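Local atomic coordinates of KLLA0C04147p (Kluyveromyces lactis, PDB entry 5H2D), a protein that binds ergosterol in the pocket of its OSBP-related lipid-binding domain, the part studied here, and probably transfers sterol as family members do. Residues 155-159 and 160-164; 228-232 and 233-237; 270-273 and 274-277; 360-364 and 365-369; 380-383 and 384-387. All blocks are in the same frame, centred on the assembly; numbering follows the deposited sequence.

Interaction 1: 155-159 and 160-164; sequences WTESP and KWDFF
Trp155 and Phe164 stack across a beta hairpin in which strand 151-157 turns through Ser158, Pro159 and Lys160 into strand 161-173. The six-membered ring of Trp155 and the Phe164 ring make an offset stack, centroids 4.2 Å apart and planes at 23°, with Trp155 CZ3 above the rim of the phenyl face. The two side chains lie alongside each other and point the same way; Phe415 stacks with Trp155, and Tyr187 with Phe164. Beside them Thr156 and Phe163 form an antiparallel hydrogen-bonded pair, Thr156 N giving to Phe163 O at 2.8 Å and Phe163 N to Thr156 O at 2.9 Å. The side chain of Phe163 is about 7 Å from the bound ergosterol. Trp161 holds its CG between the backbone N and the carbonyl carbon (chi1 53°), which brings the indole back beneath the turn. Ser158 CB sits over the five-membered ring of Trp161, 3.7 Å from its centroid, in a CH-pi contact, while Thr156 CG2 comes obliquely to Trp161 CZ3 at 3.7 Å. Ser158 OG, also bonded to Ser137 O, binds two waters, one accepting from Lys160 N and the other, weakly, from Trp161 NE1. With an alanine at Trp161, Ser158 CB would probably lose its aromatic floor and a gap would open toward Leu86 of helix 84-90.

Interaction 2: 228-232 and 233-237; sequences IVNHN and TGDYC
Thr233 OG1 lies over one face of the Asn230 carboxamide, 3.1 Å from Asn230 CG, a contact without a hydrogen bond in which the two side chains cross at about a right angle. At the rim of the same amide, Asn230 OD1 takes the N-H of Asn232 in its carbonyl plane at 2.7 Å, and accepts a weak second bond from Thr233 N. The other end of the amide, Asn230 ND2, gives to a water that in turn donates to Asp235 OD2, and also bonds to Glu199 OE2. With Asn230 CG placed anti to the backbone N (chi1 -179°), the amide leans across the turn rather than along its own strand. Thr233 OG1 accepts from Asp235 N at 2.8 Å and donates weakly to Asp235 OD2, whose further partner is Ser95. The peptide bond between Thr233 and Gly234 is cis. A leucine in place of Asn230 would probably leave Asn232 N without its acceptor and break the water link to Asp235. The Tyr236 ring leads away from residues 228-232 to meet Tyr259, leaving its CB to touch Val229 CG1 at 4.1 Å. The Asn230 N to Asp235 O bond (2.9 Å) is the last strong backbone bond between the strands before the turn, and beyond it Ile228 and Cys237 exchange two bonds, Ile228 N giving to Cys237 O at 3.0 Å. The whole is a beta hairpin between strands 219-230 and 236-241 whose connection combines an Asx turn at Asn230 with an ST turn at Thr233.

Interaction 3: 270-273 and 274-277; sequences GGRW and NESV
Arg272 and Ser276 face each other as an antiparallel hydrogen-bonded pair, but the chain fits an extra residue opposite Arg272. Arg272 O is gripped by two N-H groups: Ser276 N at 3.0 Å, in the carbonyl plane, and Glu275 N at 2.8 Å, which comes from above that plane, 49° out of it. In return Arg272 N gives to Ser276 O at 3.1 Å, nearly along the C=O axis, and a water that accepts from the same N-H also bonds to Ser276 OG. One step further from the turn, Gly271 stands against Val277, and its CA makes a C-H...O contact with Ser276 O; a beta carbon on Gly271 would run into that oxygen. Val277 CG1 closes on Gly270 O at 3.8 Å. Among the side chains, Asn274 has its CG between the backbone N and the carbonyl carbon (chi1 66°), which turns the amide back toward the first strand and sets Asn274 OD1 3.5 Å from Arg272 CB. The extended Glu275 slants past Arg272, with Glu275 OE1 4.2 Å from Arg272 CD. Their carboxylate and guanidinium planes are 65° apart and the charged atoms do not meet; Arg272 NH2 makes a weak bond to Ser250 O instead. Trp273 turns its ring inward to Tyr252 and Phe241, about 9 Å from the bound ergosterol. Glu275 and Ser276 together facing Arg272 constitute a classic beta bulge, here placed at the tight end of the hairpin between strands 265-272 and 276-281.

Interaction 4: 360-364 and 365-369; sequences RAMEE and GRYDE. With SO4 (sulfate ion), chain D.
Glu364 and Arg366 bring their charged ends together by unlike torsions: Glu364 runs extended beyond CG (chi2 -176°), whereas Arg366 bends at chi3 (-57°) and folds its guanidinium back over Ala361 CA. Glu364 OE1 takes Arg366 NH1 at 2.6 Å on its anti lone pair; Arg366 NH2 adds a weak bond to the same oxygen at 2.9 Å. Arg366 NE gives to Glu369 OE2 at 2.9 Å, meeting that oxygen from above the carboxylate plane. One guanidinium thus bridges an acid just past the end of helix 357-363 and one in the first turn of helix 367-390, and probably offsets their negative charge. Between them, helix 357-363 ends in a Schellman motif: Gly365, at positive phi, gives its N-H to Met362 O at 2.9 Å, and Arg366 N bonds to Ala361 O at 2.9 Å. Arg366 then occupies the N-cap position of helix 367-390. Near this helix start a sulfate ion, probably from the crystallisation liquor, is held by Asp368 N to its O3 and by Glu369 N to its O4 at 2.8 Å. Gly365 O lies over the centre of the Tyr367 ring, and Met362 CG crosses to Tyr367 CE1 at 3.9 Å, while the Tyr367 hydroxyl bonds to Asp38.

Interaction 5: 380-383 and 384-387; sequences RQRS and VRKK. With SO4 (sulfate ion), chain E.
Arg382 starts with its CB directed away from residues 384-387, and its chain, extended from CG to NE, reaches outward beside Lys386, so that the guanidinium comes near residues 385 and 386. Arg382 CG lies 3.5 Å from Arg385 NH2. Arg382 NE comes to 3.5 Å from O2 of a sulfate ion, probably taken from the crystallisation liquor. Beyond it the flat head has Lys386 CD over one face, toward the rim, at 3.7 Å from Arg382 CZ. At the tip, Arg382 NH2 is modelled 2.5 Å from sulfate O1, so short and so bent (117°) that its exact geometry is doubtful. Arg385, bent at chi3 (59°), presents a guanidinium edge to the same ion, Arg385 NH2 giving to sulfate O2 at 2.5 Å in a straighter bond (153°). Lys386 NZ adds a weak bond to sulfate O1 at 3.4 Å. The anion probably screens the three positive charges gathered round it. In the helix backbone, Ser383 OG gives to Arg380 O, which Val384 N also grips, and Lys386 N bonds to Arg382 O at 3.0 Å. The arrangement is an i, i+3, i+4 spacing that gathers Arg382, Arg385 and Lys386 on one side of helix 367-390 into a basic patch, occupied by a sulfate in this crystal.

Interactions 1, 2 and 3 are three hairpin turns of the antiparallel strand system, while interactions 4 and 5 belong to the C-terminal helical region and share helix 367-390, their centres about 25 Å apart. Interaction 1 is the buried one, held by aromatic stacking, and its Phe163 and the Trp273 of interaction 3 come nearer the ergosterol than the other contacts. Interactions 2, 3 and 4 are partly buried; polar turns and backbone bonds dominate the first two, whereas interaction 4 combines a helix-ending Schellman motif with a salt-bridge network. Interaction 5 lies at the surface, where basic side chains converge on an anion. Both helical contacts hold a sulfate, one by backbone N-H groups, the other by side chains.

Interaction 1: 155-159 and 160-164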
# COMPACT_ATOMS: atom_id res chain seq x y z
N TRP A 155 -5.94 -2.89 7.50
CA TRP A 155 -6.84 -2.07 8.32
C TRP A 155 -6.01 -0.94 8.90
O TRP A 155 -5.16 -1.19 9.76
CB TRP A 155 -7.48 -2.91 9.42
CG TRP A 155 -8.81 -2.43 9.93
CD1 TRP A 155 -9.05 -1.71 11.07
CD2 TRP A 155 -10.09 -2.72 9.37
NE1 TRP A 155 -10.40 -1.51 11.23
CE2 TRP A 155 -11.06 -2.12 10.20
CE3 TRP A 155 -10.52 -3.43 8.24
CZ2 TRP A 155 -12.43 -2.19 9.93
CZ3 TRP A 155 -11.87 -3.51 7.97
CH2 TRP A 155 -12.81 -2.89 8.82
N THR A 156 -6.25 0.29 8.44
CA THR A 156 -5.54 1.48 8.89
C THR A 156 -6.54 2.43 9.54
O THR A 156 -7.65 2.62 9.03
CB THR A 156 -4.85 2.21 7.73
OG1 THR A 156 -4.11 1.27 6.94
CG2 THR A 156 -3.88 3.24 8.26
N GLU A 157 -6.15 3.02 10.67
CA GLU A 157 -7.05 3.89 11.42
C GLU A 157 -6.32 5.12 11.92
O GLU A 157 -5.16 5.05 12.33
CB GLU A 157 -7.69 3.14 12.59
CG GLU A 157 -8.49 1.93 12.17
CD GLU A 157 -8.77 1.03 13.34
OE1 GLU A 157 -7.92 0.16 13.63
OE2 GLU A 157 -9.82 1.22 14.00
N SER A 158 -7.03 6.25 11.92
CA SER A 158 -6.49 7.55 12.31
C SER A 158 -7.66 8.36 12.84
O SER A 158 -8.82 8.00 12.58
CB SER A 158 -5.84 8.26 11.11
OG SER A 158 -4.92 9.27 11.49
N PRO A 159 -7.42 9.44 13.59
CA PRO A 159 -8.56 10.21 14.10
C PRO A 159 -9.50 10.72 13.01
O PRO A 159 -10.72 10.70 13.20
CB PRO A 159 -7.90 11.35 14.88
CG PRO A 159 -6.63 10.77 15.37
CD PRO A 159 -6.15 9.87 14.21
N LYS A 160 -8.97 11.14 11.86
CA LYS A 160 -9.79 11.77 10.83
C LYS A 160 -10.09 10.86 9.64
O LYS A 160 -10.87 11.25 8.77
CB LYS A 160 -9.12 13.05 10.33
CG LYS A 160 -8.82 14.06 11.42
CD LYS A 160 -8.39 15.40 10.84
CE LYS A 160 -8.07 16.40 11.95
NZ LYS A 160 -8.58 17.76 11.63
N TRP A 161 -9.50 9.67 9.57
CA TRP A 161 -9.71 8.83 8.39
C TRP A 161 -9.33 7.39 8.72
O TRP A 161 -8.47 7.14 9.57
CB TRP A 161 -8.89 9.32 7.19
CG TRP A 161 -7.41 9.50 7.48
CD1 TRP A 161 -6.79 10.65 7.86
CD2 TRP A 161 -6.39 8.49 7.40
NE1 TRP A 161 -5.44 10.43 8.04
CE2 TRP A 161 -5.17 9.11 7.76
CE3 TRP A 161 -6.38 7.14 7.06
CZ2 TRP A 161 -3.96 8.41 7.80
CZ3 TRP A 161 -5.18 6.45 7.09
CH2 TRP A 161 -3.98 7.08 7.47
N ASP A 162 -9.99 6.46 8.04
CA ASP A 162 -9.62 5.05 8.03
C ASP A 162 -9.32 4.64 6.60
O ASP A 162 -9.75 5.29 5.64
CB ASP A 162 -10.73 4.16 8.59
CG ASP A 162 -11.19 4.59 9.97
OD1 ASP A 162 -10.33 4.95 10.81
OD2 ASP A 162 -12.42 4.58 10.19
N PHE A 163 -8.59 3.54 6.44
CA PHE A 163 -8.23 3.05 5.11
C PHE A 163 -8.02 1.55 5.22
O PHE A 163 -7.13 1.10 5.94
CB PHE A 163 -6.96 3.73 4.59
CG PHE A 163 -6.56 3.32 3.19
CD1 PHE A 163 -7.49 3.32 2.15
CD2 PHE A 163 -5.24 3.02 2.89
CE1 PHE A 163 -7.11 2.97 0.85
CE2 PHE A 163 -4.87 2.68 1.60
CZ PHE A 163 -5.80 2.66 0.58
N PHE A 164 -8.80 0.77 4.47
CA PHE A 164 -8.64 -0.67 4.53
C PHE A 164 -8.99 -1.28 3.18
O PHE A 164 -9.69 -0.67 2.36
CB PHE A 164 -9.49 -1.30 5.65
CG PHE A 164 -10.99 -1.17 5.48
CD1 PHE A 164 -11.70 -2.11 4.75
CD2 PHE A 164 -11.69 -0.14 6.10
CE1 PHE A 164 -13.10 -2.00 4.61
CE2 PHE A 164 -13.08 -0.04 5.96
CZ PHE A 164 -13.77 -0.97 5.23
O HOH W 1 -6.19 11.68 11.27
O HOH W 2 -2.88 10.60 10.05

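Interaction 2: 228-232 and 233-237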
# COMPACT_ATOMS: atom_id res chain seq x y z
N ILE A 228 -13.07 6.63 -8.33
CA ILE A 228 -13.34 6.76 -6.90
C ILE A 228 -14.74 7.32 -6.74
O ILE A 228 -15.09 8.33 -7.38
CB ILE A 228 -12.31 7.69 -6.22
CG1 ILE A 228 -10.89 7.22 -6.54
CG2 ILE A 228 -12.58 7.77 -4.73
CD1 ILE A 228 -9.87 8.22 -6.08
N VAL A 229 -15.54 6.69 -5.89
CA VAL A 229 -16.90 7.15 -5.65
C VAL A 229 -17.07 7.45 -4.17
O VAL A 229 -16.62 6.69 -3.31
CB VAL A 229 -17.95 6.13 -6.14
CG1 VAL A 229 -17.83 5.96 -7.65
CG2 VAL A 229 -17.77 4.79 -5.47
N ASN A 230 -17.72 8.58 -3.88
CA ASN A 230 -18.12 8.91 -2.52
C ASN A 230 -19.54 8.39 -2.34
O ASN A 230 -20.48 8.92 -2.93
CB ASN A 230 -18.05 10.41 -2.27
CG ASN A 230 -18.46 10.79 -0.86
OD1 ASN A 230 -19.34 10.17 -0.27
ND2 ASN A 230 -17.80 11.80 -0.31
N HIS A 231 -19.69 7.33 -1.54
CA HIS A 231 -20.99 6.68 -1.43
C HIS A 231 -22.01 7.53 -0.70
O HIS A 231 -23.20 7.23 -0.76
CB HIS A 231 -20.84 5.33 -0.74
CG HIS A 231 -20.09 4.33 -1.55
ND1 HIS A 231 -20.72 3.40 -2.36
CD2 HIS A 231 -18.76 4.11 -1.69
CE1 HIS A 231 -19.81 2.65 -2.96
NE2 HIS A 231 -18.61 3.06 -2.56
N ASN A 232 -21.57 8.59 -0.03
CA ASN A 232 -22.48 9.41 0.75
C ASN A 232 -22.99 10.63 -0.01
O ASN A 232 -24.13 11.05 0.25
CB ASN A 232 -21.80 9.84 2.05
CG ASN A 232 -21.54 8.67 2.99
OD1 ASN A 232 -20.62 7.86 2.78
ND2 ASN A 232 -22.33 8.57 4.05
N THR A 233 -22.24 11.18 -0.96
CA THR A 233 -22.62 12.51 -1.47
C THR A 233 -23.41 12.67 -2.80
O THR A 233 -24.30 13.53 -2.83
CB THR A 233 -21.38 13.44 -1.55
OG1 THR A 233 -20.30 12.79 -2.25
CG2 THR A 233 -20.93 13.83 -0.14
N GLY A 234 -23.16 11.95 -3.89
CA GLY A 234 -22.05 11.05 -4.11
C GLY A 234 -21.22 11.54 -5.30
O GLY A 234 -21.47 11.23 -6.48
N ASP A 235 -20.23 12.35 -4.97
CA ASP A 235 -19.23 12.80 -5.92
C ASP A 235 -18.44 11.61 -6.48
O ASP A 235 -18.45 10.51 -5.92
CB ASP A 235 -18.29 13.79 -5.23
CG ASP A 235 -19.05 14.84 -4.44
OD1 ASP A 235 -19.96 15.46 -5.02
OD2 ASP A 235 -18.74 15.05 -3.24
N TYR A 236 -17.75 11.83 -7.60
CA TYR A 236 -16.92 10.77 -8.16
C TYR A 236 -15.76 11.38 -8.93
O TYR A 236 -15.80 12.53 -9.35
CB TYR A 236 -17.73 9.81 -9.06
CG TYR A 236 -18.40 10.49 -10.24
CD1 TYR A 236 -19.61 11.15 -10.08
CD2 TYR A 236 -17.83 10.45 -11.50
CE1 TYR A 236 -20.24 11.77 -11.16
CE2 TYR A 236 -18.45 11.07 -12.59
CZ TYR A 236 -19.65 11.72 -12.40
OH TYR A 236 -20.27 12.34 -13.47
N CYS A 237 -14.72 10.57 -9.11
CA CYS A 237 -13.49 11.05 -9.74
C CYS A 237 -12.98 9.98 -10.69
O CYS A 237 -12.95 8.80 -10.34
CB CYS A 237 -12.43 11.39 -8.68
SG CYS A 237 -10.78 11.74 -9.35
O HOH W 3 -16.72 13.61 -2.21

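Interaction 3: 270-273 and 274-277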
# COMPACT_ATOMS: atom_id res chain seq x y z
N GLY A 270 -3.42 16.88 -12.60
CA GLY A 270 -2.53 16.17 -13.50
C GLY A 270 -1.09 16.43 -13.14
O GLY A 270 -0.76 17.36 -12.40
N GLY A 271 -0.23 15.58 -13.69
CA GLY A 271 1.20 15.69 -13.46
C GLY A 271 1.87 14.41 -13.89
O GLY A 271 1.36 13.67 -14.73
N ARG A 272 3.03 14.16 -13.31
CA ARG A 272 3.77 12.93 -13.54
C ARG A 272 3.86 12.20 -12.21
O ARG A 272 4.30 12.78 -11.21
CB ARG A 272 5.15 13.23 -14.14
CG ARG A 272 5.05 14.04 -15.44
CD ARG A 272 6.36 14.05 -16.22
NE ARG A 272 6.45 12.90 -17.12
CZ ARG A 272 7.59 12.39 -17.57
NH1 ARG A 272 8.75 12.91 -17.19
NH2 ARG A 272 7.57 11.35 -18.39
N TRP A 273 3.39 10.96 -12.18
CA TRP A 273 3.27 10.28 -10.90
C TRP A 273 4.61 9.90 -10.29
O TRP A 273 4.63 9.41 -9.15
CB TRP A 273 2.35 9.04 -11.01
CG TRP A 273 2.63 8.07 -12.13
CD1 TRP A 273 1.97 7.97 -13.33
CD2 TRP A 273 3.63 7.04 -12.15
NE1 TRP A 273 2.50 6.95 -14.09
CE2 TRP A 273 3.52 6.37 -13.39
CE3 TRP A 273 4.62 6.62 -11.24
CZ2 TRP A 273 4.36 5.32 -13.74
CZ3 TRP A 273 5.44 5.57 -11.59
CH2 TRP A 273 5.31 4.93 -12.84
N ASN A 274 5.73 10.13 -10.98
CA ASN A 274 7.04 10.01 -10.35
C ASN A 274 7.60 11.35 -9.90
O ASN A 274 8.75 11.40 -9.46
CB ASN A 274 8.02 9.32 -11.30
CG ASN A 274 8.33 10.14 -12.53
OD1 ASN A 274 7.50 10.93 -12.99
ND2 ASN A 274 9.52 9.95 -13.08
N GLU A 275 6.80 12.42 -9.94
CA GLU A 275 7.33 13.75 -9.67
C GLU A 275 6.38 14.66 -8.90
O GLU A 275 6.67 15.02 -7.76
CB GLU A 275 7.74 14.43 -10.98
CG GLU A 275 8.45 15.76 -10.79
CD GLU A 275 8.95 16.35 -12.09
OE1 GLU A 275 8.59 15.83 -13.17
OE2 GLU A 275 9.72 17.34 -12.04
N SER A 276 5.26 15.06 -9.49
CA SER A 276 4.40 16.02 -8.80
C SER A 276 3.04 16.06 -9.49
O SER A 276 2.91 15.72 -10.67
CB SER A 276 5.02 17.42 -8.78
OG SER A 276 5.15 17.94 -10.09
N VAL A 277 2.04 16.50 -8.73
CA VAL A 277 0.68 16.66 -9.24
C VAL A 277 0.14 18.02 -8.81
O VAL A 277 0.30 18.41 -7.65
CB VAL A 277 -0.25 15.54 -8.75
CG1 VAL A 277 -1.70 15.91 -9.03
CG2 VAL A 277 0.11 14.23 -9.44
O HOH W 4 5.10 16.60 -12.70

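Interaction 4: 360-364 and 365-369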
# COMPACT_ATOMS: atom_id res chain seq x y z
N ARG A 360 15.04 -11.02 6.78
CA ARG A 360 16.04 -10.29 7.55
C ARG A 360 17.44 -10.55 7.01
O ARG A 360 18.25 -9.62 6.87
CB ARG A 360 15.97 -10.68 9.03
CG ARG A 360 17.08 -10.08 9.90
CD ARG A 360 16.97 -8.56 10.03
NE ARG A 360 15.62 -8.20 10.46
CZ ARG A 360 15.00 -7.08 10.11
NH1 ARG A 360 15.61 -6.19 9.34
NH2 ARG A 360 13.76 -6.87 10.51
N ALA A 361 17.76 -11.82 6.74
CA ALA A 361 19.07 -12.14 6.17
C ALA A 361 19.29 -11.40 4.87
O ALA A 361 20.37 -10.84 4.63
CB ALA A 361 19.20 -13.65 5.96
N MET A 362 18.28 -11.38 4.00
CA MET A 362 18.46 -10.72 2.71
C MET A 362 18.70 -9.23 2.90
O MET A 362 19.56 -8.65 2.23
CB MET A 362 17.25 -10.95 1.81
CG MET A 362 17.48 -10.35 0.43
SD MET A 362 16.03 -10.47 -0.63
CE MET A 362 16.01 -12.23 -0.97
N GLU A 363 17.97 -8.61 3.82
CA GLU A 363 18.16 -7.18 4.05
C GLU A 363 19.58 -6.87 4.49
O GLU A 363 20.10 -5.79 4.18
CB GLU A 363 17.17 -6.69 5.10
CG GLU A 363 17.10 -5.18 5.19
CD GLU A 363 16.36 -4.70 6.42
OE1 GLU A 363 17.02 -4.43 7.45
OE2 GLU A 363 15.11 -4.60 6.37
N GLU A 364 20.21 -7.80 5.19
CA GLU A 364 21.57 -7.63 5.68
C GLU A 364 22.60 -8.15 4.70
O GLU A 364 23.79 -8.20 5.04
CB GLU A 364 21.70 -8.32 7.05
CG GLU A 364 20.80 -7.65 8.09
CD GLU A 364 20.94 -8.21 9.49
OE1 GLU A 364 21.61 -9.24 9.68
OE2 GLU A 364 20.37 -7.60 10.42
N GLY A 365 22.18 -8.53 3.50
CA GLY A 365 23.11 -8.96 2.48
C GLY A 365 23.63 -10.38 2.62
O GLY A 365 24.61 -10.74 1.97
N ARG A 366 22.98 -11.20 3.44
CA ARG A 366 23.40 -12.58 3.67
C ARG A 366 22.50 -13.48 2.83
O ARG A 366 21.54 -14.07 3.31
CB ARG A 366 23.36 -12.92 5.15
CG ARG A 366 24.38 -12.12 5.93
CD ARG A 366 24.66 -12.76 7.27
NE ARG A 366 23.44 -12.90 8.04
CZ ARG A 366 22.90 -11.92 8.74
NH1 ARG A 366 23.48 -10.73 8.78
NH2 ARG A 366 21.78 -12.14 9.42
N TYR A 367 22.83 -13.57 1.54
CA TYR A 367 21.89 -14.14 0.59
C TYR A 367 21.82 -15.66 0.69
O TYR A 367 20.76 -16.23 0.41
CB TYR A 367 22.23 -13.68 -0.82
CG TYR A 367 22.28 -12.18 -0.91
CD1 TYR A 367 21.23 -11.40 -0.42
CD2 TYR A 367 23.40 -11.52 -1.42
CE1 TYR A 367 21.28 -10.01 -0.48
CE2 TYR A 367 23.45 -10.13 -1.48
CZ TYR A 367 22.40 -9.38 -1.01
OH TYR A 367 22.45 -8.00 -1.06
N ASP A 368 22.91 -16.33 1.08
CA ASP A 368 22.79 -17.78 1.26
C ASP A 368 21.98 -18.11 2.51
O ASP A 368 21.18 -19.05 2.51
CB ASP A 368 24.16 -18.44 1.35
CG ASP A 368 24.04 -19.95 1.50
OD1 ASP A 368 23.39 -20.56 0.62
OD2 ASP A 368 24.52 -20.50 2.51
N GLU A 369 22.19 -17.36 3.59
CA GLU A 369 21.34 -17.53 4.76
C GLU A 369 19.88 -17.28 4.39
O GLU A 369 18.99 -18.02 4.83
CB GLU A 369 21.78 -16.61 5.90
CG GLU A 369 23.18 -16.89 6.42
CD GLU A 369 23.35 -16.50 7.88
OE1 GLU A 369 24.22 -17.09 8.57
OE2 GLU A 369 22.59 -15.62 8.35
S SO4 D . 25.80 -15.55 3.29
O1 SO4 D . 26.57 -16.72 3.71
O2 SO4 D . 26.35 -14.32 3.88
O3 SO4 D . 25.84 -15.43 1.83
O4 SO4 D . 24.42 -15.71 3.73

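Interaction 5: 380-383 and 384-387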
# COMPACT_ATOMS: atom_id res chain seq x y z
N ARG A 380 7.93 -25.77 5.96
CA ARG A 380 7.03 -25.92 7.10
C ARG A 380 5.61 -25.48 6.74
O ARG A 380 4.64 -26.14 7.12
CB ARG A 380 7.54 -25.13 8.30
CG ARG A 380 6.62 -25.27 9.51
CD ARG A 380 7.41 -25.23 10.80
NE ARG A 380 7.70 -23.87 11.22
CZ ARG A 380 7.34 -23.36 12.39
NH1 ARG A 380 6.67 -24.09 13.28
NH2 ARG A 380 7.65 -22.11 12.68
N GLN A 381 5.49 -24.38 5.99
CA GLN A 381 4.18 -23.92 5.54
C GLN A 381 3.48 -25.00 4.73
O GLN A 381 2.29 -25.28 4.94
CB GLN A 381 4.34 -22.65 4.71
CG GLN A 381 3.09 -22.19 4.00
CD GLN A 381 3.21 -20.76 3.56
OE1 GLN A 381 2.78 -19.85 4.27
NE2 GLN A 381 3.84 -20.54 2.40
N ARG A 382 4.20 -25.63 3.79
CA ARG A 382 3.58 -26.67 2.97
C ARG A 382 3.18 -27.86 3.83
O ARG A 382 2.10 -28.44 3.63
CB ARG A 382 4.54 -27.09 1.86
CG ARG A 382 4.07 -28.31 1.07
CD ARG A 382 5.10 -28.75 0.04
NE ARG A 382 4.69 -29.98 -0.63
CZ ARG A 382 4.79 -31.20 -0.11
NH1 ARG A 382 5.28 -31.37 1.11
NH2 ARG A 382 4.39 -32.26 -0.80
N SER A 383 4.02 -28.24 4.79
CA SER A 383 3.69 -29.42 5.60
C SER A 383 2.48 -29.16 6.48
O SER A 383 1.65 -30.05 6.68
CB SER A 383 4.90 -29.85 6.43
OG SER A 383 5.19 -28.91 7.44
N VAL A 384 2.36 -27.94 7.01
CA VAL A 384 1.20 -27.59 7.83
C VAL A 384 -0.07 -27.62 6.98
O VAL A 384 -1.13 -28.08 7.43
CB VAL A 384 1.41 -26.23 8.51
CG1 VAL A 384 0.13 -25.75 9.15
CG2 VAL A 384 2.52 -26.33 9.55
N ARG A 385 0.00 -27.12 5.74
CA ARG A 385 -1.15 -27.20 4.85
C ARG A 385 -1.55 -28.65 4.59
O ARG A 385 -2.74 -28.98 4.60
CB ARG A 385 -0.87 -26.49 3.53
CG ARG A 385 -1.96 -26.70 2.49
CD ARG A 385 -1.60 -26.08 1.15
NE ARG A 385 -0.35 -26.62 0.62
CZ ARG A 385 -0.26 -27.74 -0.09
NH1 ARG A 385 -1.34 -28.45 -0.38
NH2 ARG A 385 0.93 -28.14 -0.53
N LYS A 386 -0.57 -29.53 4.35
CA LYS A 386 -0.91 -30.92 4.05
C LYS A 386 -1.54 -31.60 5.25
O LYS A 386 -2.45 -32.43 5.10
CB LYS A 386 0.33 -31.67 3.57
CG LYS A 386 0.76 -31.27 2.16
CD LYS A 386 1.60 -32.35 1.49
CE LYS A 386 0.74 -33.55 1.09
NZ LYS A 386 1.52 -34.57 0.32
N LYS A 387 -1.08 -31.28 6.46
CA LYS A 387 -1.69 -31.85 7.66
C LYS A 387 -3.13 -31.36 7.82
O LYS A 387 -4.02 -32.14 8.16
CB LYS A 387 -0.87 -31.52 8.90
CG LYS A 387 0.46 -32.25 9.01
CD LYS A 387 1.04 -32.09 10.40
CE LYS A 387 0.09 -32.63 11.46
NZ LYS A 387 0.34 -32.08 12.82
S SO4 E . 1.38 -31.21 -2.73
O1 SO4 E . 2.16 -32.12 -1.89
O2 SO4 E . 1.57 -29.83 -2.27
O3 SO4 E . 1.81 -31.32 -4.12
O4 SO4 E . -0.04 -31.55 -2.64